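Local coordinates for nitrogenase iron-molybdenum cofactor biosynthesis protein NifB (Methanothermobacter thermautotrophicus, PDB 7JMA), which probably catalyses radical SAM-dependent carbide insertion as two [4Fe-4S] clusters are coupled into the [8Fe-9S-C] precursor of the nitrogenase cofactor, at residues A[129-134]-A[185-190]; A[195-200]-A[204-209]. One frame throughout, in Å; residues are numbered along the deposited sequence.

In the fold
From the N terminus, the parallel sheet is laid down strand by strand in chain order, and both contacts fall in its later half. Interaction 1 brings the end of helix 123-132 against the turn that follows helix 166-186, closing a loop of 50 residues that holds strand 137-141 and the small antiparallel pairing of 154-159 with 162-165. The chain then runs up strand 190-197, and interaction 2 closes a far shorter loop of three residues, folding helix 206-216 back onto that strand. The two are in series, neither nested nor crossed. The centres of interaction 1 and interaction 2 lie about 27 Å apart, on opposite sides of the chain's centre, and strand 190-197 runs between them.

Interaction 1. Residues A[129-134]-A[185-190]; sequences ELAELG and AERGII
With CG1 turned anti to its own carbonyl carbon (chi1 -68°) and CD1 carried onward by an extended chi2 of 166°, Ile-189 sends the end of its longer branch to the side of helix 123-132. Arg-187 has the same first torsion, and its chain runs extended from CG to NE past the methyl of Ala-131. The isoleucine CD1 meets the backbone as much as the side chains: it lies 3.9 Å from Ala-131 N. It also touches the CB atoms of Ala-131 and Leu-130. Ala-131 suits its place because a single methyl lets the turn at Arg-187 come close to the helix, the CA atoms of Ala-131 and Arg-187 being 6.6 Å apart. That methyl, Ala-131 CB, is met by both CB and CD of Arg-187, each at 4.1 Å. No hydrogen bond crosses between the segments.

Both helices end here in Schellman motifs, with Gly-134 and Gly-188 at positive phi, where a side chain would press on the preceding carbonyl oxygen. The second turn leads into strand 190-197 of the parallel sheet, a helix-to-strand connection of the radical SAM domain. Ile-189, buried, also packs on Leu-184 and Val-138.

The guanidinium of Arg-187 is held from several sides: NH2 forms a salt bridge with Asp-128, NH1 bonds to the carbonyl of Lys-183, and NH1 also reaches Glu-186 OE1 at 2.8 Å. The hydrogen bond in this last salt bridge is bent, 134° at the hydrogen, with the oxygen tilted from the guanidinium plane, and it uses the anti lone pair of the carboxylate. A leucine in place of Arg-187 would probably leave Asp-128 and Glu-186 without their positive mate and remove the ionic tie from helix 123-132 to the turn after helix 166-186.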
ATOM      1  N   GLU A 129      15.977  -3.235   2.538  1.00 37.39           N
ATOM      2  CA  GLU A 129      16.154  -3.972   1.295  1.00 36.86           C
ATOM      3  C   GLU A 129      15.507  -3.241   0.125  1.00 35.55           C
ATOM      4  O   GLU A 129      16.070  -3.196  -0.978  1.00 38.27           O
ATOM      5  CB  GLU A 129      15.557  -5.368   1.456  1.00 42.29           C
ATOM      6  CG  GLU A 129      15.785  -6.276   0.286  1.00 54.03           C
ATOM      7  CD  GLU A 129      15.361  -7.701   0.589  1.00 65.28           C
ATOM      8  OE1 GLU A 129      15.628  -8.590  -0.246  1.00 74.05           O
ATOM      9  OE2 GLU A 129      14.764  -7.927   1.666  1.00 61.43           O
ATOM     10  N   LEU A 130      14.312  -2.688   0.342  1.00 36.44           N
ATOM     11  CA  LEU A 130      13.620  -1.932  -0.698  1.00 33.21           C
ATOM     12  C   LEU A 130      14.494  -0.814  -1.227  1.00 35.96           C
ATOM     13  O   LEU A 130      14.617  -0.628  -2.442  1.00 35.78           O
ATOM     14  CB  LEU A 130      12.318  -1.354  -0.146  1.00 29.25           C
ATOM     15  CG  LEU A 130      11.273  -2.411   0.165  1.00 31.98           C
ATOM     16  CD1 LEU A 130       9.975  -1.720   0.521  1.00 35.98           C
ATOM     17  CD2 LEU A 130      11.134  -3.301  -1.049  1.00 35.72           C
ATOM     18  N   ALA A 131      15.101  -0.052  -0.313  1.00 35.61           N
ATOM     19  CA  ALA A 131      15.992   1.032  -0.707  1.00 40.41           C
ATOM     20  C   ALA A 131      17.163   0.516  -1.528  1.00 41.00           C
ATOM     21  O   ALA A 131      17.514   1.102  -2.557  1.00 39.40           O
ATOM     22  CB  ALA A 131      16.495   1.761   0.537  1.00 40.87           C
ATOM     23  N   GLU A 132      17.776  -0.585  -1.090  1.00 39.40           N
ATOM     24  CA  GLU A 132      18.928  -1.128  -1.803  1.00 43.08           C
ATOM     25  C   GLU A 132      18.564  -1.609  -3.202  1.00 45.14           C
ATOM     26  O   GLU A 132      19.428  -1.643  -4.085  1.00 44.23           O
ATOM     27  CB  GLU A 132      19.552  -2.268  -0.994  1.00 44.42           C
ATOM     28  CG  GLU A 132      19.984  -1.881   0.412  1.00 64.94           C
ATOM     29  CD  GLU A 132      20.782  -2.973   1.106  1.00 86.61           C
ATOM     30  OE1 GLU A 132      21.288  -3.877   0.407  1.00 94.34           O
ATOM     31  OE2 GLU A 132      20.898  -2.933   2.351  1.00 91.04           O
ATOM     32  N   LEU A 133      17.306  -1.999  -3.425  1.00 36.93           N
ATOM     33  CA  LEU A 133      16.880  -2.507  -4.722  1.00 38.55           C
ATOM     34  C   LEU A 133      16.377  -1.421  -5.666  1.00 44.13           C
ATOM     35  O   LEU A 133      15.950  -1.744  -6.781  1.00 52.62           O
ATOM     36  CB  LEU A 133      15.785  -3.557  -4.538  1.00 37.22           C
ATOM     37  CG  LEU A 133      16.259  -4.798  -3.790  1.00 46.37           C
ATOM     38  CD1 LEU A 133      15.097  -5.736  -3.519  1.00 44.69           C
ATOM     39  CD2 LEU A 133      17.343  -5.487  -4.580  1.00 52.21           C
ATOM     40  N   GLY A 134      16.395  -0.161  -5.250  1.00 41.60           N
ATOM     41  CA  GLY A 134      16.052   0.911  -6.162  1.00 46.41           C
ATOM     42  C   GLY A 134      14.585   1.244  -6.243  1.00 40.87           C
ATOM     43  O   GLY A 134      14.166   1.919  -7.193  1.00 39.46           O
ATOM     44  N   ALA A 185      10.533   6.782   4.273  1.00 24.21           N
ATOM     45  CA  ALA A 185      10.714   8.209   4.013  1.00 26.18           C
ATOM     46  C   ALA A 185      12.135   8.666   4.318  1.00 26.61           C
ATOM     47  O   ALA A 185      12.677   9.522   3.602  1.00 26.65           O
ATOM     48  CB  ALA A 185       9.707   9.021   4.831  1.00 25.64           C
ATOM     49  N   GLU A 186      12.744   8.149   5.397  1.00 26.58           N
ATOM     50  CA  GLU A 186      14.082   8.608   5.760  1.00 30.44           C
ATOM     51  C   GLU A 186      15.137   8.105   4.782  1.00 28.94           C
ATOM     52  O   GLU A 186      16.241   8.659   4.727  1.00 29.46           O
ATOM     53  CB  GLU A 186      14.415   8.197   7.192  1.00 33.94           C
ATOM     54  CG  GLU A 186      14.629   6.729   7.409  1.00 43.79           C
ATOM     55  CD  GLU A 186      14.631   6.363   8.891  1.00 63.71           C
ATOM     56  OE1 GLU A 186      14.940   5.195   9.218  1.00 64.61           O
ATOM     57  OE2 GLU A 186      14.322   7.244   9.728  1.00 58.45           O
ATOM     58  N   ARG A 187      14.804   7.090   3.991  1.00 32.26           N
ATOM     59  CA  ARG A 187      15.675   6.565   2.950  1.00 29.22           C
ATOM     60  C   ARG A 187      15.415   7.185   1.586  1.00 28.48           C
ATOM     61  O   ARG A 187      16.041   6.774   0.604  1.00 32.90           O
ATOM     62  CB  ARG A 187      15.529   5.035   2.878  1.00 29.37           C
ATOM     63  CG  ARG A 187      16.220   4.327   4.020  1.00 32.31           C
ATOM     64  CD  ARG A 187      15.606   2.976   4.349  1.00 42.44           C
ATOM     65  NE  ARG A 187      16.320   2.342   5.458  1.00 43.92           N
ATOM     66  CZ  ARG A 187      16.068   2.569   6.746  1.00 50.60           C
ATOM     67  NH1 ARG A 187      15.104   3.410   7.105  1.00 44.06           N
ATOM     68  NH2 ARG A 187      16.780   1.948   7.682  1.00 54.63           N
ATOM     69  N   GLY A 188      14.550   8.197   1.495  1.00 26.06           N
ATOM     70  CA  GLY A 188      14.321   8.879   0.244  1.00 25.32           C
ATOM     71  C   GLY A 188      13.219   8.300  -0.605  1.00 26.77           C
ATOM     72  O   GLY A 188      12.921   8.860  -1.663  1.00 31.07           O
ATOM     73  N   ILE A 189      12.580   7.215  -0.166  1.00 26.63           N
ATOM     74  CA  ILE A 189      11.521   6.609  -0.956  1.00 30.70           C
ATOM     75  C   ILE A 189      10.257   7.430  -0.775  1.00 28.20           C
ATOM     76  O   ILE A 189       9.891   7.764   0.358  1.00 28.66           O
ATOM     77  CB  ILE A 189      11.294   5.154  -0.522  1.00 27.65           C
ATOM     78  CG1 ILE A 189      12.530   4.326  -0.903  1.00 35.04           C
ATOM     79  CG2 ILE A 189       9.988   4.660  -1.098  1.00 29.14           C
ATOM     80  CD1 ILE A 189      12.598   2.950  -0.240  1.00 40.44           C
ATOM     81  N   ILE A 190       9.598   7.766  -1.881  1.00 26.60           N
ATOM     82  CA  ILE A 190       8.364   8.544  -1.813  1.00 26.35           C
ATOM     83  C   ILE A 190       7.265   7.660  -1.252  1.00 30.81           C
ATOM     84  O   ILE A 190       6.988   6.590  -1.801  1.00 28.03           O
ATOM     85  CB  ILE A 190       7.968   9.066  -3.193  1.00 25.87           C
ATOM     86  CG1 ILE A 190       9.070   9.968  -3.777  1.00 31.37           C
ATOM     87  CG2 ILE A 190       6.608   9.766  -3.145  1.00 29.11           C
ATOM     88  CD1 ILE A 190       8.876  10.199  -5.252  1.00 33.82           C
TER

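Interaction 2. Residues A[195-200]-A[204-209]; sequences SVLIPG and EHIVDI
A serine hydroxyl set against an isoleucine is the odd feature here: Ser-195 OG stands 3.8 Å from CG2 of Ile-209, yet its hydrogen-bonding partner lies elsewhere, the carbonyl oxygen of Val-142. That bond satisfies the buried hydroxyl, and the small residue suits a strand position facing the helix. The contact has no hydrogen bond between its segments and is chiefly apolar.

Ile-206, in the first turn of helix 206-216, faces the strand. Its CG1 touches Leu-197 CD1 at 3.9 Å, and the two side chains cross at about a right angle. Leu-197 leaves its backbone to one side, but CG anti to the backbone N (chi1 177°) brings the end of the chain nearer to the isoleucine. CD1 of Ile-206 comes within 4.4 Å of Ser-195 CB. Branched and aliphatic, Leu-197 and Ile-206 fill the buried layer between sheet and helix. Met-221 and Ile-223 of strand 220-225 pack on Ile-206, and Val-250 of helix 240-251 covers it as well.

His-205 ND1 donates to Asp-208 OD2 over 3.1 Å, with the carboxylate oxygen 28° out of the ring plane. Asn-202 ties the short connection to the strand end through Val-196 O and Ile-198 N. The contact joins the first strand and the helix of the beta-alpha-beta unit made by strand 190-197, helix 206-216 and strand 220-225, the repeating element of the TIM-barrel-like radical SAM fold.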
ATOM      1  N   SER A 195      -6.054   5.402   1.561  1.00 30.38           N
ATOM      2  CA  SER A 195      -7.021   5.192   2.628  1.00 32.89           C
ATOM      3  C   SER A 195      -8.390   4.968   2.012  1.00 31.20           C
ATOM      4  O   SER A 195      -8.846   5.775   1.195  1.00 32.69           O
ATOM      5  CB  SER A 195      -7.048   6.384   3.588  1.00 37.17           C
ATOM      6  OG  SER A 195      -5.747   6.625   4.112  1.00 36.61           O
ATOM      7  N   VAL A 196      -9.039   3.866   2.390  1.00 31.99           N
ATOM      8  CA  VAL A 196     -10.387   3.573   1.912  1.00 34.51           C
ATOM      9  C   VAL A 196     -11.400   4.307   2.781  1.00 34.66           C
ATOM     10  O   VAL A 196     -11.414   4.163   4.011  1.00 36.70           O
ATOM     11  CB  VAL A 196     -10.651   2.060   1.914  1.00 34.93           C
ATOM     12  CG1 VAL A 196     -12.088   1.759   1.441  1.00 37.15           C
ATOM     13  CG2 VAL A 196      -9.615   1.341   1.042  1.00 39.44           C
ATOM     14  N   LEU A 197     -12.261   5.088   2.141  1.00 37.19           N
ATOM     15  CA  LEU A 197     -13.289   5.832   2.854  1.00 36.23           C
ATOM     16  C   LEU A 197     -14.469   4.899   3.105  1.00 39.49           C
ATOM     17  O   LEU A 197     -15.141   4.476   2.164  1.00 37.68           O
ATOM     18  CB  LEU A 197     -13.700   7.055   2.044  1.00 37.94           C
ATOM     19  CG  LEU A 197     -14.829   7.897   2.615  1.00 48.02           C
ATOM     20  CD1 LEU A 197     -14.462   8.348   4.010  1.00 53.21           C
ATOM     21  CD2 LEU A 197     -15.077   9.084   1.706  1.00 50.42           C
ATOM     22  N   ILE A 198     -14.705   4.561   4.368  1.00 43.30           N
ATOM     23  CA  ILE A 198     -15.784   3.651   4.742  1.00 44.01           C
ATOM     24  C   ILE A 198     -16.844   4.465   5.467  1.00 48.25           C
ATOM     25  O   ILE A 198     -16.668   4.801   6.649  1.00 49.16           O
ATOM     26  CB  ILE A 198     -15.286   2.492   5.622  1.00 36.50           C
ATOM     27  CG1 ILE A 198     -14.166   1.713   4.932  1.00 39.32           C
ATOM     28  CG2 ILE A 198     -16.451   1.541   5.945  1.00 46.17           C
ATOM     29  CD1 ILE A 198     -13.224   1.014   5.897  1.00 36.89           C
ATOM     30  N   PRO A 199     -17.945   4.803   4.805  1.00 47.66           N
ATOM     31  CA  PRO A 199     -18.966   5.640   5.445  1.00 55.18           C
ATOM     32  C   PRO A 199     -19.487   4.983   6.712  1.00 51.42           C
ATOM     33  O   PRO A 199     -19.792   3.788   6.734  1.00 55.16           O
ATOM     34  CB  PRO A 199     -20.053   5.752   4.372  1.00 60.03           C
ATOM     35  CG  PRO A 199     -19.342   5.479   3.093  1.00 59.34           C
ATOM     36  CD  PRO A 199     -18.295   4.466   3.418  1.00 50.18           C
ATOM     37  N   GLY A 200     -19.558   5.768   7.781  1.00 53.15           N
ATOM     38  CA  GLY A 200     -20.038   5.266   9.049  1.00 59.19           C
ATOM     39  C   GLY A 200     -19.023   4.495   9.854  1.00 58.50           C
ATOM     40  O   GLY A 200     -19.373   3.959  10.910  1.00 62.64           O
ATOM     41  N   GLU A 204     -15.091  10.233   9.365  1.00 51.80           N
ATOM     42  CA  GLU A 204     -14.623  11.389  10.118  1.00 53.80           C
ATOM     43  C   GLU A 204     -13.222  11.188  10.672  1.00 54.07           C
ATOM     44  O   GLU A 204     -12.687  12.087  11.332  1.00 57.04           O
ATOM     45  CB  GLU A 204     -15.589  11.701  11.259  1.00 60.80           C
ATOM     46  CG  GLU A 204     -16.982  12.085  10.794  1.00 71.96           C
ATOM     47  CD  GLU A 204     -18.004  11.998  11.906  1.00 87.10           C
ATOM     48  OE1 GLU A 204     -17.632  12.247  13.073  1.00 94.23           O
ATOM     49  OE2 GLU A 204     -19.177  11.682  11.617  1.00 95.77           O
ATOM     50  N   HIS A 205     -12.621  10.039  10.399  1.00 44.36           N
ATOM     51  CA  HIS A 205     -11.328   9.647  10.924  1.00 45.66           C
ATOM     52  C   HIS A 205     -10.203   9.838   9.914  1.00 46.21           C
ATOM     53  O   HIS A 205      -9.027   9.744  10.286  1.00 45.91           O
ATOM     54  CB  HIS A 205     -11.411   8.177  11.360  1.00 45.84           C
ATOM     55  CG  HIS A 205     -10.139   7.620  11.898  1.00 44.24           C
ATOM     56  ND1 HIS A 205      -9.505   8.147  13.001  1.00 51.65           N
ATOM     57  CD2 HIS A 205      -9.390   6.563  11.499  1.00 42.28           C
ATOM     58  CE1 HIS A 205      -8.413   7.445  13.251  1.00 49.06           C
ATOM     59  NE2 HIS A 205      -8.321   6.480  12.354  1.00 45.54           N
ATOM     60  N   ILE A 206     -10.536  10.126   8.655  1.00 44.52           N
ATOM     61  CA  ILE A 206      -9.518  10.198   7.615  1.00 45.10           C
ATOM     62  C   ILE A 206      -8.540  11.339   7.876  1.00 42.79           C
ATOM     63  O   ILE A 206      -7.349  11.209   7.579  1.00 40.94           O
ATOM     64  CB  ILE A 206     -10.181  10.320   6.231  1.00 46.85           C
ATOM     65  CG1 ILE A 206     -11.181   9.180   6.008  1.00 42.57           C
ATOM     66  CG2 ILE A 206      -9.139  10.328   5.139  1.00 46.59           C
ATOM     67  CD1 ILE A 206     -10.556   7.830   5.885  1.00 38.43           C
ATOM     68  N   VAL A 207      -8.998  12.461   8.441  1.00 43.59           N
ATOM     69  CA  VAL A 207      -8.056  13.551   8.696  1.00 47.33           C
ATOM     70  C   VAL A 207      -7.085  13.175   9.816  1.00 48.12           C
ATOM     71  O   VAL A 207      -5.940  13.648   9.840  1.00 43.50           O
ATOM     72  CB  VAL A 207      -8.792  14.869   9.003  1.00 55.30           C
ATOM     73  CG1 VAL A 207      -9.303  15.505   7.719  1.00 57.85           C
ATOM     74  CG2 VAL A 207      -9.934  14.633   9.967  1.00 53.84           C
ATOM     75  N   ASP A 208      -7.513  12.327  10.758  1.00 43.32           N
ATOM     76  CA  ASP A 208      -6.582  11.809  11.759  1.00 44.96           C
ATOM     77  C   ASP A 208      -5.505  10.959  11.104  1.00 41.45           C
ATOM     78  O   ASP A 208      -4.321  11.063  11.452  1.00 40.52           O
ATOM     79  CB  ASP A 208      -7.320  10.987  12.817  1.00 48.94           C
ATOM     80  CG  ASP A 208      -8.421  11.763  13.500  1.00 59.48           C
ATOM     81  OD1 ASP A 208      -8.168  12.916  13.906  1.00 64.26           O
ATOM     82  OD2 ASP A 208      -9.536  11.212  13.635  1.00 62.58           O
ATOM     83  N   ILE A 209      -5.901  10.095  10.163  1.00 36.80           N
ATOM     84  CA  ILE A 209      -4.915   9.342   9.391  1.00 33.31           C
ATOM     85  C   ILE A 209      -3.924  10.298   8.746  1.00 35.59           C
ATOM     86  O   ILE A 209      -2.705  10.131   8.858  1.00 33.26           O
ATOM     87  CB  ILE A 209      -5.604   8.467   8.329  1.00 31.97           C
ATOM     88  CG1 ILE A 209      -6.550   7.458   8.982  1.00 33.52           C
ATOM     89  CG2 ILE A 209      -4.556   7.707   7.502  1.00 32.09           C
ATOM     90  CD1 ILE A 209      -7.355   6.694   7.965  1.00 34.81           C
TER